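Local coordinates for LPG0439 HIT-related domain-containing protein (Legionella pneumophila subsp. pneumophila, PDB 5L0L), which is of unknown function but carries a HIT-related domain that may bind phosphate-bearing ligands, as part of a longer, probably transmembrane protein, at residues Glu4-Glu9 / Val115-Ser120; Pro12-Ile17 / Glu122-Leu127; Ile29-Lys34 / Asp205-Thr210; Arg77-Val82 / Leu127-Trp132; Leu93-Gln98 / Met139-Gly144. One frame throughout, in Å; residues are numbered along the deposited sequence.

From the N terminus, contact 1 pairs strand 3-5, an outermost strand of a small three-stranded sheet, with strand 115-118. Pro12-Ile17 then meets Glu122-Leu127 in contact 2, which crosses contact 1 and touches it through Ile118 and Ser125. Contact 3 makes the longest closure: strand 25-31 pairs with strand 207-211, enclosing contacts 4 and 5 while crossing 1 and 2. Contact 4 packs helix 73-92 on strand 128-134 and shares Leu127 with contact 2. Contact 5 joins the turn after that helix to the loop after strand 128-134; it crosses contact 4, and both cross contacts 1 and 2. Contacts 3, 4 and 5 reach the six-stranded sheet; an Arg32-Asp81 salt bridge links 3 and 4.

Contact 1: Glu4-Glu9 / Val115-Ser120; sequences EFLKHE and VTLIGS
The Phe5 ring meets Ile118 obliquely along its CD1-CE1 side: CD1 lies 3.5 Å from Ile118 CB, and CG2 of the same isoleucine touches both ring atoms, while Pro70 also packs on the phenyl. The two side chains leave their strands alongside each other, pointing the same way. The backbones run parallel. Thr116 O takes the N-H of Glu4 at 2.8 Å, Glu4 O takes that of Ile118 at 2.7 Å, and Leu6 N gives its hydrogen to Ile118 O at 2.8 Å. On the sheet face of Glu4 and Leu117, Glu4 CG rests on Val115 CG1 at 3.7 Å before the glutamate's carboxylate leads away. Beyond the strand, Leu6 CG stands anti to the backbone N (chi1 -170°); the leucine's CD2 lies against the carbonyl carbon of Ser120. Lys7 NZ turns back to Phe5 O, 3.2 Å away. Three backbone hydrogen bonds thus set the parallel register of this strand, outermost within the chain, while apolar contacts lie on both its faces.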
# COMPACT_ATOMS: atom_id res chain seq x y z
N GLU A 4 -0.28 18.08 13.71
CA GLU A 4 -1.07 19.26 13.33
C GLU A 4 -1.32 19.28 11.83
O GLU A 4 -0.49 18.79 11.04
CB GLU A 4 -0.36 20.57 13.70
CG GLU A 4 -0.14 20.81 15.21
CD GLU A 4 -1.37 21.25 16.02
OE1 GLU A 4 -2.18 22.09 15.55
OE2 GLU A 4 -1.51 20.76 17.18
N PHE A 5 -2.46 19.86 11.46
CA PHE A 5 -2.84 20.02 10.07
C PHE A 5 -2.72 21.47 9.63
O PHE A 5 -3.24 22.38 10.29
CB PHE A 5 -4.26 19.54 9.87
CG PHE A 5 -4.41 18.07 10.07
CD1 PHE A 5 -4.18 17.18 9.02
CD2 PHE A 5 -4.75 17.55 11.32
CE1 PHE A 5 -4.32 15.81 9.20
CE2 PHE A 5 -4.88 16.18 11.52
CZ PHE A 5 -4.67 15.30 10.46
N LEU A 6 -2.05 21.69 8.50
CA LEU A 6 -1.95 23.02 7.91
C LEU A 6 -3.34 23.56 7.57
O LEU A 6 -4.20 22.84 7.06
CB LEU A 6 -1.09 23.01 6.65
CG LEU A 6 -0.71 24.37 6.06
CD1 LEU A 6 0.36 25.06 6.91
CD2 LEU A 6 -0.25 24.24 4.62
N LYS A 7 -3.56 24.84 7.88
CA LYS A 7 -4.76 25.56 7.42
C LYS A 7 -4.29 26.50 6.33
O LYS A 7 -3.46 27.36 6.58
CB LYS A 7 -5.41 26.36 8.56
CG LYS A 7 -6.46 25.59 9.37
CD LYS A 7 -5.82 24.67 10.39
CE LYS A 7 -6.79 23.61 10.93
NZ LYS A 7 -6.06 22.60 11.75
N HIS A 8 -4.82 26.31 5.12
CA HIS A 8 -4.35 27.02 3.93
C HIS A 8 -5.36 26.96 2.77
O HIS A 8 -6.07 25.98 2.60
CB HIS A 8 -3.01 26.45 3.47
CG HIS A 8 -2.34 27.27 2.42
ND1 HIS A 8 -2.43 26.97 1.07
CD2 HIS A 8 -1.60 28.40 2.50
CE1 HIS A 8 -1.76 27.88 0.38
NE2 HIS A 8 -1.25 28.75 1.22
N GLU A 9 -5.38 28.04 1.98
CA GLU A 9 -6.29 28.22 0.84
C GLU A 9 -5.48 28.02 -0.45
O GLU A 9 -4.54 28.77 -0.71
CB GLU A 9 -6.89 29.63 0.92
CG GLU A 9 -7.44 30.24 -0.37
CD GLU A 9 -8.85 29.79 -0.69
OE1 GLU A 9 -9.08 28.56 -0.75
OE2 GLU A 9 -9.72 30.68 -0.89
N VAL A 115 6.69 18.67 16.60
CA VAL A 115 5.41 18.68 15.93
C VAL A 115 5.56 18.13 14.49
O VAL A 115 6.48 18.52 13.76
CB VAL A 115 4.80 20.09 15.91
CG1 VAL A 115 3.53 20.14 15.07
CG2 VAL A 115 4.52 20.60 17.32
N THR A 116 4.65 17.22 14.14
CA THR A 116 4.52 16.69 12.80
C THR A 116 3.40 17.50 12.11
O THR A 116 2.27 17.55 12.61
CB THR A 116 4.15 15.20 12.84
OG1 THR A 116 5.21 14.44 13.46
CG2 THR A 116 3.91 14.66 11.45
N LEU A 117 3.73 18.14 10.99
CA LEU A 117 2.79 18.99 10.27
C LEU A 117 2.31 18.28 9.00
O LEU A 117 3.13 17.76 8.25
CB LEU A 117 3.49 20.29 9.88
CG LEU A 117 2.65 21.34 9.14
CD1 LEU A 117 1.46 21.75 10.01
CD2 LEU A 117 3.50 22.54 8.74
N ILE A 118 0.99 18.25 8.79
CA ILE A 118 0.35 17.56 7.66
C ILE A 118 -0.17 18.64 6.73
O ILE A 118 -1.09 19.41 7.11
CB ILE A 118 -0.85 16.71 8.12
CG1 ILE A 118 -0.44 15.72 9.23
CG2 ILE A 118 -1.51 15.97 6.94
CD1 ILE A 118 0.67 14.80 8.84
N GLY A 119 0.40 18.71 5.54
CA GLY A 119 0.09 19.71 4.55
C GLY A 119 1.22 20.71 4.42
O GLY A 119 1.92 20.98 5.39
N SER A 120 1.40 21.22 3.21
CA SER A 120 2.35 22.30 2.94
C SER A 120 1.71 23.31 1.99
O SER A 120 0.71 23.02 1.34
CB SER A 120 3.66 21.78 2.32
OG SER A 120 3.47 21.33 0.98

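Contact 2: Pro12-Ile17 / Glu122-Leu127; sequences PGHWSI and EEPSML
Trp15 sets its indole over the CE1 corner of His14 and presses its CZ3-CH2 end against the methyl of Met126, a selenomethionine, with CZ3 3.7 Å from CE. The indole reaches this place from the crowded position, CG between the backbone N and the carbonyl carbon (chi1 59°). Glu123 passes at the ring's edge, its CG 3.9 Å from Trp15 CH2, the carboxylate turned 75° from the indole plane. Beside it the imidazole is fixed from two ends. His14 NE2 donates to Glu122 O at 3.0 Å; the acceptor lies in the ring plane, but the nitrogen stands above the carbonyl plane and the bond is bent (143°). His14 ND1 and Ser16 OG are hydrogen-bonded at 2.6 Å, helping hold the ring's rotation. CE1, between the two nitrogens, meets Pro124 CD tip to tip at 3.5 Å, and Ser16 CB packs on Pro124 CG at 3.6 Å. The Glu123 carboxylate makes a long, weak ion pair with Lys161; the side chain's nearest atom is about 4 Å from a bound sulfate. One segment lies in the loop between strands 3-5 and 25-31, the other in that between strands 115-118 and 128-134, with Met126 also resting on Arg54 of strand 51-58 and Leu127 on helix 73-92.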
# COMPACT_ATOMS: atom_id res chain seq x y z
N PRO A 12 -7.88 27.57 -7.29
CA PRO A 12 -8.62 26.54 -8.05
C PRO A 12 -7.80 25.94 -9.23
O PRO A 12 -8.02 24.78 -9.60
CB PRO A 12 -9.87 27.28 -8.54
CG PRO A 12 -9.52 28.74 -8.52
CD PRO A 12 -8.48 28.92 -7.44
N GLY A 13 -6.87 26.73 -9.79
CA GLY A 13 -5.92 26.27 -10.81
C GLY A 13 -4.66 25.54 -10.32
O GLY A 13 -3.85 25.10 -11.13
N HIS A 14 -4.48 25.44 -9.01
CA HIS A 14 -3.44 24.59 -8.44
C HIS A 14 -3.68 23.14 -8.92
O HIS A 14 -4.83 22.67 -8.94
CB HIS A 14 -3.47 24.67 -6.90
CG HIS A 14 -2.32 24.00 -6.22
ND1 HIS A 14 -2.43 22.75 -5.65
CD2 HIS A 14 -1.05 24.41 -6.00
CE1 HIS A 14 -1.26 22.40 -5.12
NE2 HIS A 14 -0.41 23.40 -5.31
N TRP A 15 -2.62 22.47 -9.34
CA TRP A 15 -2.68 21.10 -9.92
C TRP A 15 -3.46 20.07 -9.06
O TRP A 15 -4.03 19.12 -9.59
CB TRP A 15 -1.26 20.58 -10.25
CG TRP A 15 -0.35 20.51 -9.08
CD1 TRP A 15 0.58 21.45 -8.70
CD2 TRP A 15 -0.27 19.45 -8.10
NE1 TRP A 15 1.22 21.04 -7.54
CE2 TRP A 15 0.72 19.82 -7.16
CE3 TRP A 15 -0.95 18.23 -7.93
CZ2 TRP A 15 1.06 19.02 -6.06
CZ3 TRP A 15 -0.62 17.42 -6.84
CH2 TRP A 15 0.38 17.82 -5.91
N SER A 16 -3.47 20.26 -7.74
CA SER A 16 -4.23 19.41 -6.81
C SER A 16 -5.76 19.46 -7.02
O SER A 16 -6.46 18.50 -6.67
CB SER A 16 -3.91 19.80 -5.36
OG SER A 16 -4.37 21.13 -5.11
N ILE A 17 -6.26 20.58 -7.54
CA ILE A 17 -7.68 20.75 -7.79
C ILE A 17 -7.94 20.54 -9.28
O ILE A 17 -8.81 19.74 -9.64
CB ILE A 17 -8.19 22.13 -7.28
CG1 ILE A 17 -8.00 22.22 -5.75
CG2 ILE A 17 -9.66 22.36 -7.68
CD1 ILE A 17 -8.39 23.54 -5.12
N GLU A 122 2.96 24.34 -0.81
CA GLU A 122 3.14 23.85 -2.20
C GLU A 122 2.26 22.65 -2.54
O GLU A 122 1.91 22.45 -3.70
CB GLU A 122 4.60 23.44 -2.46
CG GLU A 122 5.65 24.47 -2.07
CD GLU A 122 6.33 24.13 -0.74
OE1 GLU A 122 7.46 23.57 -0.80
OE2 GLU A 122 5.74 24.41 0.34
N GLU A 123 1.92 21.85 -1.54
CA GLU A 123 1.21 20.60 -1.78
C GLU A 123 0.25 20.28 -0.62
O GLU A 123 0.70 20.05 0.51
CB GLU A 123 2.27 19.50 -1.97
CG GLU A 123 1.73 18.11 -2.23
CD GLU A 123 2.81 17.11 -2.65
OE1 GLU A 123 3.92 17.54 -3.05
OE2 GLU A 123 2.53 15.90 -2.58
N PRO A 124 -1.06 20.26 -0.89
CA PRO A 124 -1.96 19.82 0.19
C PRO A 124 -1.73 18.34 0.48
O PRO A 124 -1.28 17.60 -0.41
CB PRO A 124 -3.35 20.03 -0.38
CG PRO A 124 -3.17 20.02 -1.87
CD PRO A 124 -1.80 20.59 -2.12
N SER A 125 -2.01 17.93 1.72
CA SER A 125 -2.11 16.54 2.05
C SER A 125 -3.47 16.04 1.54
O SER A 125 -4.52 16.60 1.89
CB SER A 125 -1.96 16.31 3.55
OG SER A 125 -2.26 14.98 3.92
N MSE A 126 -3.43 15.02 0.68
CA MSE A 126 -4.61 14.38 0.11
C MSE A 126 -4.55 12.92 0.43
O MSE A 126 -3.45 12.35 0.58
CB MSE A 126 -4.58 14.51 -1.41
CG MSE A 126 -4.59 15.94 -1.89
SE MSE A 126 -4.30 15.86 -3.86
CE MSE A 126 -2.42 16.32 -3.78
N LEU A 127 -5.69 12.27 0.56
CA LEU A 127 -5.71 10.81 0.73
C LEU A 127 -5.41 10.19 -0.65
O LEU A 127 -6.16 10.37 -1.58
CB LEU A 127 -7.04 10.32 1.25
CG LEU A 127 -7.24 8.81 1.41
CD1 LEU A 127 -6.27 8.23 2.41
CD2 LEU A 127 -8.69 8.52 1.77

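Contact 3: Ile29-Lys34 / Asp205-Thr210; sequences ITVRNK and DTLKVT
Leu207 holds CG anti to its carbonyl carbon (chi1 -61°), and Val31 CG2 likewise stands anti to the carbonyl carbon, beside the backbone N. Leu207 CD2 and Val31 CG2 meet side by side at 3.5 Å, tighter than usual for methyl groups. Ile29 CD1 and Val209 CG2 form a slacker pair at 4.2 Å on the same sheet face, which packs on Val82 and Leu85 of helix 73-92. Thr30 and Lys208 make the hydrogen-bonded pair: Thr30 N to Lys208 O is 2.9 Å and Lys208 N to Thr30 O 3.0 Å. Arg32 N adds a bond to Thr206 O at 2.8 Å as the strand ends. On the other face a water donates to Lys208 O and also bonds Thr30 OG1, whose main partner is His36 ND1. The extended Lys208 makes a weak bond through NZ to Asn33 OD1 at 3.4 Å. This is regular antiparallel pairing that adds the C-terminal strand 207-211 as an outermost strand of the six-stranded sheet.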
# COMPACT_ATOMS: atom_id res chain seq x y z
N ILE A 29 -13.70 6.89 -10.29
CA ILE A 29 -14.32 5.70 -9.71
C ILE A 29 -15.04 6.12 -8.43
O ILE A 29 -14.44 6.76 -7.56
CB ILE A 29 -13.28 4.60 -9.46
CG1 ILE A 29 -12.49 4.39 -10.77
CG2 ILE A 29 -13.97 3.35 -8.89
CD1 ILE A 29 -11.51 3.24 -10.90
N THR A 30 -16.34 5.78 -8.35
CA THR A 30 -17.19 6.13 -7.20
C THR A 30 -17.49 4.87 -6.41
O THR A 30 -17.86 3.85 -7.00
CB THR A 30 -18.49 6.81 -7.63
OG1 THR A 30 -18.18 8.04 -8.29
CG2 THR A 30 -19.37 7.12 -6.40
N VAL A 31 -17.29 4.95 -5.10
CA VAL A 31 -17.43 3.83 -4.20
C VAL A 31 -18.71 4.02 -3.35
O VAL A 31 -18.87 5.07 -2.72
CB VAL A 31 -16.24 3.71 -3.23
CG1 VAL A 31 -16.42 2.55 -2.27
CG2 VAL A 31 -14.95 3.51 -4.02
N ARG A 32 -19.61 3.03 -3.43
CA ARG A 32 -20.85 2.97 -2.60
C ARG A 32 -21.68 4.21 -2.81
O ARG A 32 -22.21 4.78 -1.85
CB ARG A 32 -20.50 2.77 -1.11
CG ARG A 32 -19.87 1.42 -0.80
CD ARG A 32 -19.16 1.33 0.55
NE ARG A 32 -18.55 -0.00 0.64
CZ ARG A 32 -17.26 -0.32 0.48
NH1 ARG A 32 -16.30 0.60 0.32
NH2 ARG A 32 -16.91 -1.62 0.54
N ASN A 33 -21.74 4.63 -4.07
CA ASN A 33 -22.46 5.81 -4.53
C ASN A 33 -22.20 7.14 -3.79
O ASN A 33 -23.06 8.03 -3.77
CB ASN A 33 -23.98 5.50 -4.58
CG ASN A 33 -24.65 6.10 -5.79
OD1 ASN A 33 -24.11 6.08 -6.91
ND2 ASN A 33 -25.86 6.64 -5.59
N LYS A 34 -21.01 7.30 -3.24
CA LYS A 34 -20.73 8.39 -2.34
C LYS A 34 -19.29 8.92 -2.41
O LYS A 34 -19.08 10.14 -2.42
CB LYS A 34 -21.04 7.94 -0.92
CG LYS A 34 -21.05 9.08 0.08
CD LYS A 34 -21.48 8.64 1.48
CE LYS A 34 -20.99 9.66 2.52
NZ LYS A 34 -21.36 9.27 3.91
N ASP A 205 -22.04 -3.85 -7.53
CA ASP A 205 -22.50 -2.53 -7.90
C ASP A 205 -21.74 -1.46 -7.12
O ASP A 205 -22.01 -0.26 -7.32
CB ASP A 205 -23.99 -2.43 -7.50
CG ASP A 205 -24.89 -1.88 -8.60
OD1 ASP A 205 -24.48 -0.94 -9.33
OD2 ASP A 205 -26.03 -2.39 -8.69
N THR A 206 -20.84 -1.88 -6.21
CA THR A 206 -20.23 -0.99 -5.21
C THR A 206 -19.21 -0.03 -5.82
O THR A 206 -18.98 1.03 -5.27
CB THR A 206 -19.58 -1.75 -4.04
OG1 THR A 206 -18.49 -2.57 -4.50
CG2 THR A 206 -20.62 -2.62 -3.32
N LEU A 207 -18.62 -0.41 -6.96
CA LEU A 207 -17.73 0.49 -7.71
C LEU A 207 -18.34 0.85 -9.06
O LEU A 207 -18.69 -0.05 -9.81
CB LEU A 207 -16.38 -0.18 -7.96
CG LEU A 207 -15.56 -0.59 -6.75
CD1 LEU A 207 -14.16 -1.03 -7.14
CD2 LEU A 207 -15.48 0.58 -5.81
N LYS A 208 -18.45 2.14 -9.35
CA LYS A 208 -18.83 2.63 -10.67
C LYS A 208 -17.65 3.37 -11.29
O LYS A 208 -17.13 4.33 -10.71
CB LYS A 208 -20.05 3.54 -10.58
CG LYS A 208 -21.31 2.71 -10.32
CD LYS A 208 -22.53 3.52 -9.88
CE LYS A 208 -23.71 2.60 -9.60
NZ LYS A 208 -24.71 3.19 -8.66
N VAL A 209 -17.26 2.92 -12.46
CA VAL A 209 -16.08 3.41 -13.16
C VAL A 209 -16.53 4.23 -14.36
O VAL A 209 -17.34 3.75 -15.16
CB VAL A 209 -15.26 2.21 -13.66
CG1 VAL A 209 -14.06 2.68 -14.45
CG2 VAL A 209 -14.86 1.30 -12.52
N THR A 210 -16.02 5.46 -14.49
CA THR A 210 -16.19 6.28 -15.68
C THR A 210 -14.80 6.61 -16.27
O THR A 210 -14.03 7.39 -15.69
CB THR A 210 -16.93 7.59 -15.35
OG1 THR A 210 -18.18 7.28 -14.73
CG2 THR A 210 -17.21 8.41 -16.61
O HOH W 1 -17.46 7.37 -11.33

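Contact 4: Arg77-Val82 / Leu127-Trp132; sequences RGLNDV and LHLHMW. With SO4 (sulfate ion), chain C.
Helix 77-82, carrying Leu79, and strand 128-132, carrying Leu129, run in nearly the same direction, their axes 9.4 Å apart at an angle of 18°. Leu79 bridges them: its CG lies anti to the backbone N (chi1 -170°), CD2 touches Leu127 CD1 at 3.9 Å and Leu129 CD2 at 3.8 Å, and the side chain slides past those of both leucines in the opposite direction. Asn80 crosses Leu129 at about a right angle, its OD1 4.1 Å from CD2. Phe99 of the second subunit packs on both, at the dimer interface. His128 points away from the helix, and His130 lies on the same strand face. His128 NE2 donates to sulfate O1 at 2.9 Å, almost straight (164°), and His130 NE2 to O3, also at 2.9 Å; each N-H has a weak second bond to the other's oxygen. Backbone N-H groups of Gly103 and Asn105 also bind the anion; Met126 O holds His128 ND1. His128-Leu129-His130 matches the first part of the HIT motif (His-φ-His-φ-His-φ-φ), with Trp132 at the third histidine position. The strand thus presents leucine to the helix and histidines to an anion, consistent with phosphate binding, though the sulfate is probably from the crystallisation liquor.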
# COMPACT_ATOMS: atom_id res chain seq x y z
N ARG A 77 -11.14 3.05 3.29
CA ARG A 77 -11.61 1.80 2.74
C ARG A 77 -11.89 1.91 1.24
O ARG A 77 -11.58 1.00 0.48
CB ARG A 77 -12.86 1.32 3.47
CG ARG A 77 -13.12 -0.13 3.19
CD ARG A 77 -14.48 -0.56 3.65
NE ARG A 77 -14.58 -2.00 3.49
CZ ARG A 77 -15.70 -2.68 3.67
NH1 ARG A 77 -15.68 -4.00 3.51
NH2 ARG A 77 -16.80 -2.04 4.02
N GLY A 78 -12.51 3.02 0.84
CA GLY A 78 -12.83 3.26 -0.56
C GLY A 78 -11.55 3.38 -1.41
O GLY A 78 -11.51 2.83 -2.50
N LEU A 79 -10.55 4.09 -0.90
CA LEU A 79 -9.23 4.18 -1.59
C LEU A 79 -8.69 2.78 -1.83
O LEU A 79 -8.25 2.44 -2.92
CB LEU A 79 -8.24 5.00 -0.77
CG LEU A 79 -6.94 5.34 -1.50
CD1 LEU A 79 -7.17 6.44 -2.50
CD2 LEU A 79 -5.82 5.75 -0.58
N ASN A 80 -8.71 1.98 -0.78
CA ASN A 80 -8.18 0.62 -0.85
C ASN A 80 -8.99 -0.30 -1.76
O ASN A 80 -8.43 -1.20 -2.36
CB ASN A 80 -8.04 0.04 0.56
CG ASN A 80 -6.90 0.68 1.33
OD1 ASN A 80 -6.31 1.66 0.90
ND2 ASN A 80 -6.55 0.11 2.46
N ASP A 81 -10.31 -0.08 -1.84
CA ASP A 81 -11.13 -0.83 -2.81
C ASP A 81 -10.74 -0.47 -4.26
O ASP A 81 -10.63 -1.35 -5.12
CB ASP A 81 -12.63 -0.55 -2.61
CG ASP A 81 -13.22 -1.25 -1.40
OD1 ASP A 81 -12.60 -2.16 -0.79
OD2 ASP A 81 -14.39 -0.88 -1.05
N VAL A 82 -10.60 0.83 -4.53
CA VAL A 82 -10.19 1.28 -5.86
C VAL A 82 -8.79 0.71 -6.19
O VAL A 82 -8.53 0.25 -7.33
CB VAL A 82 -10.21 2.80 -5.98
CG1 VAL A 82 -9.67 3.25 -7.34
CG2 VAL A 82 -11.64 3.32 -5.82
N LEU A 127 -5.69 12.27 0.56
CA LEU A 127 -5.71 10.81 0.73
C LEU A 127 -5.41 10.19 -0.65
O LEU A 127 -6.16 10.37 -1.58
CB LEU A 127 -7.04 10.32 1.25
CG LEU A 127 -7.24 8.81 1.41
CD1 LEU A 127 -6.27 8.23 2.41
CD2 LEU A 127 -8.69 8.52 1.77
N HIS A 128 -4.28 9.52 -0.76
CA HIS A 128 -3.85 9.02 -2.08
C HIS A 128 -2.81 7.95 -1.92
O HIS A 128 -2.12 7.91 -0.90
CB HIS A 128 -3.34 10.16 -2.99
CG HIS A 128 -1.98 10.69 -2.63
ND1 HIS A 128 -1.74 11.39 -1.46
CD2 HIS A 128 -0.78 10.57 -3.25
CE1 HIS A 128 -0.46 11.73 -1.41
NE2 HIS A 128 0.14 11.24 -2.49
N LEU A 129 -2.68 7.10 -2.94
CA LEU A 129 -1.62 6.12 -2.94
C LEU A 129 -1.07 5.94 -4.35
O LEU A 129 -1.67 6.38 -5.32
CB LEU A 129 -2.04 4.80 -2.33
CG LEU A 129 -3.15 3.94 -2.93
CD1 LEU A 129 -2.69 3.17 -4.16
CD2 LEU A 129 -3.65 2.95 -1.88
N HIS A 130 0.09 5.30 -4.40
CA HIS A 130 0.85 5.08 -5.63
C HIS A 130 0.80 3.60 -5.93
O HIS A 130 0.88 2.78 -5.03
CB HIS A 130 2.32 5.46 -5.42
CG HIS A 130 2.50 6.86 -4.98
ND1 HIS A 130 2.50 7.91 -5.86
CD2 HIS A 130 2.60 7.40 -3.74
CE1 HIS A 130 2.60 9.05 -5.18
NE2 HIS A 130 2.71 8.76 -3.90
N MSE A 131 0.73 3.26 -7.21
CA MSE A 131 0.74 1.85 -7.64
C MSE A 131 1.58 1.77 -8.92
O MSE A 131 1.62 2.73 -9.72
CB MSE A 131 -0.69 1.35 -7.85
CG MSE A 131 -0.72 -0.09 -8.27
SE MSE A 131 -2.57 -0.79 -8.44
CE MSE A 131 -3.13 -0.59 -6.58
N TRP A 132 2.29 0.66 -9.10
CA TRP A 132 3.15 0.49 -10.27
C TRP A 132 3.39 -0.99 -10.49
O TRP A 132 2.96 -1.83 -9.66
CB TRP A 132 4.49 1.25 -10.08
CG TRP A 132 5.25 0.75 -8.90
CD1 TRP A 132 6.27 -0.16 -8.90
CD2 TRP A 132 5.06 1.11 -7.52
NE1 TRP A 132 6.69 -0.42 -7.61
CE2 TRP A 132 5.98 0.36 -6.75
CE3 TRP A 132 4.19 2.00 -6.85
CZ2 TRP A 132 6.08 0.47 -5.36
CZ3 TRP A 132 4.25 2.06 -5.47
CH2 TRP A 132 5.18 1.31 -4.74
S SO4 C . 3.81 11.19 -1.72
O1 SO4 C . 2.93 11.86 -2.72
O2 SO4 C . 4.08 12.26 -0.77
O3 SO4 C . 2.94 10.09 -1.30
O4 SO4 C . 4.92 10.89 -2.64

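Contact 5: Leu93-Gln98 / Met139-Gly144; sequences LGLIVQ and MEYIAG
Leu95 drives one methyl squarely onto the face of Tyr141: CD2 stands 3.5 Å from the ring centroid and only 4° off its normal, a CH-pi contact in which all six ring carbons lie at nearly equal distance. The leucine side chain crosses the tyrosine obliquely. Tyr49 also touches both residues, and Tyr141 OH is tied to the backbone N of Asp136, so the ring is held at its far end as well. A second apolar touch, Leu93 CD2 to Ile142 CG1 at 4.0 Å, is less close; Phe186 of helix 176-194 packs on both. Between these two leucines lies Gly94, which closes helix 73-92 in a Schellman motif with positive phi and two bonds back into the last turn; the chain then turns into strand 96-101. The reversal leaves backbone carbonyls beside the tyrosine, Leu93 O 3.5 Å from CD2 and Gly94 O 4.0 Å from CE2. In contrast to the methyl-on-ring packing, the two backbones are joined here through a water, which donates to Leu93 O at 2.7 Å and to Tyr141 O at 2.9 Å.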
# COMPACT_ATOMS: atom_id res chain seq x y z
N LEU A 93 -1.67 -6.93 -17.64
CA LEU A 93 -0.47 -6.53 -18.38
C LEU A 93 0.73 -7.45 -18.18
O LEU A 93 1.71 -7.32 -18.90
CB LEU A 93 -0.08 -5.09 -18.06
CG LEU A 93 -1.05 -4.02 -18.51
CD1 LEU A 93 -0.74 -2.70 -17.83
CD2 LEU A 93 -1.02 -3.88 -20.05
N GLY A 94 0.63 -8.41 -17.26
CA GLY A 94 1.69 -9.36 -16.99
C GLY A 94 2.71 -8.88 -15.99
O GLY A 94 3.83 -9.42 -15.93
N LEU A 95 2.32 -7.89 -15.18
CA LEU A 95 3.24 -7.27 -14.22
C LEU A 95 3.00 -7.72 -12.79
O LEU A 95 1.86 -8.06 -12.42
CB LEU A 95 3.08 -5.76 -14.29
CG LEU A 95 3.39 -5.18 -15.68
CD1 LEU A 95 2.92 -3.75 -15.81
CD2 LEU A 95 4.88 -5.29 -15.94
N ILE A 96 4.05 -7.67 -11.98
CA ILE A 96 3.92 -7.82 -10.53
C ILE A 96 3.38 -6.49 -10.01
O ILE A 96 3.91 -5.45 -10.37
CB ILE A 96 5.30 -8.06 -9.89
CG1 ILE A 96 5.83 -9.42 -10.27
CG2 ILE A 96 5.22 -7.87 -8.36
CD1 ILE A 96 7.33 -9.55 -9.99
N VAL A 97 2.36 -6.48 -9.18
CA VAL A 97 1.84 -5.19 -8.72
C VAL A 97 2.47 -4.84 -7.38
O VAL A 97 2.68 -5.71 -6.53
CB VAL A 97 0.30 -5.17 -8.64
CG1 VAL A 97 -0.20 -5.94 -7.47
CG2 VAL A 97 -0.21 -3.74 -8.56
N GLN A 98 2.82 -3.57 -7.22
CA GLN A 98 3.25 -3.00 -5.94
C GLN A 98 2.49 -1.71 -5.71
O GLN A 98 2.07 -1.02 -6.66
CB GLN A 98 4.76 -2.75 -5.92
CG GLN A 98 5.55 -4.05 -6.06
CD GLN A 98 7.05 -3.88 -5.88
OE1 GLN A 98 7.62 -2.82 -6.16
NE2 GLN A 98 7.69 -4.94 -5.42
N MSE A 139 11.43 -4.49 -21.12
CA MSE A 139 10.33 -5.03 -21.92
C MSE A 139 9.24 -3.98 -22.10
O MSE A 139 8.84 -3.31 -21.15
CB MSE A 139 9.80 -6.27 -21.21
CG MSE A 139 8.47 -6.80 -21.71
SE MSE A 139 8.68 -7.59 -23.49
CE MSE A 139 7.91 -9.38 -23.17
N GLU A 140 8.74 -3.85 -23.34
CA GLU A 140 7.60 -2.96 -23.63
C GLU A 140 6.30 -3.73 -23.44
O GLU A 140 5.71 -4.22 -24.41
CB GLU A 140 7.76 -2.33 -25.03
CG GLU A 140 9.09 -1.54 -25.11
CD GLU A 140 9.22 -0.64 -26.34
OE1 GLU A 140 8.55 -0.90 -27.36
OE2 GLU A 140 10.02 0.32 -26.28
N TYR A 141 5.87 -3.82 -22.19
CA TYR A 141 4.63 -4.51 -21.83
C TYR A 141 3.43 -3.84 -22.52
O TYR A 141 2.45 -4.51 -22.90
CB TYR A 141 4.43 -4.59 -20.31
CG TYR A 141 5.41 -5.49 -19.60
CD1 TYR A 141 6.63 -5.00 -19.15
CD2 TYR A 141 5.12 -6.83 -19.37
CE1 TYR A 141 7.54 -5.83 -18.49
CE2 TYR A 141 6.03 -7.67 -18.72
CZ TYR A 141 7.23 -7.17 -18.29
OH TYR A 141 8.12 -8.02 -17.65
N ILE A 142 3.53 -2.53 -22.71
CA ILE A 142 2.66 -1.77 -23.61
C ILE A 142 3.56 -1.37 -24.77
O ILE A 142 4.64 -0.81 -24.55
CB ILE A 142 2.10 -0.56 -22.88
CG1 ILE A 142 1.18 -1.03 -21.74
CG2 ILE A 142 1.38 0.35 -23.83
CD1 ILE A 142 0.73 0.07 -20.81
N ALA A 143 3.15 -1.70 -26.01
CA ALA A 143 4.00 -1.47 -27.18
C ALA A 143 4.50 -0.03 -27.27
O ALA A 143 3.73 0.93 -27.16
CB ALA A 143 3.30 -1.90 -28.49
N GLY A 144 5.82 0.11 -27.40
CA GLY A 144 6.49 1.41 -27.52
C GLY A 144 6.86 2.01 -26.16
O GLY A 144 7.47 3.09 -26.11
O HOH W 2 1.57 -6.94 -21.60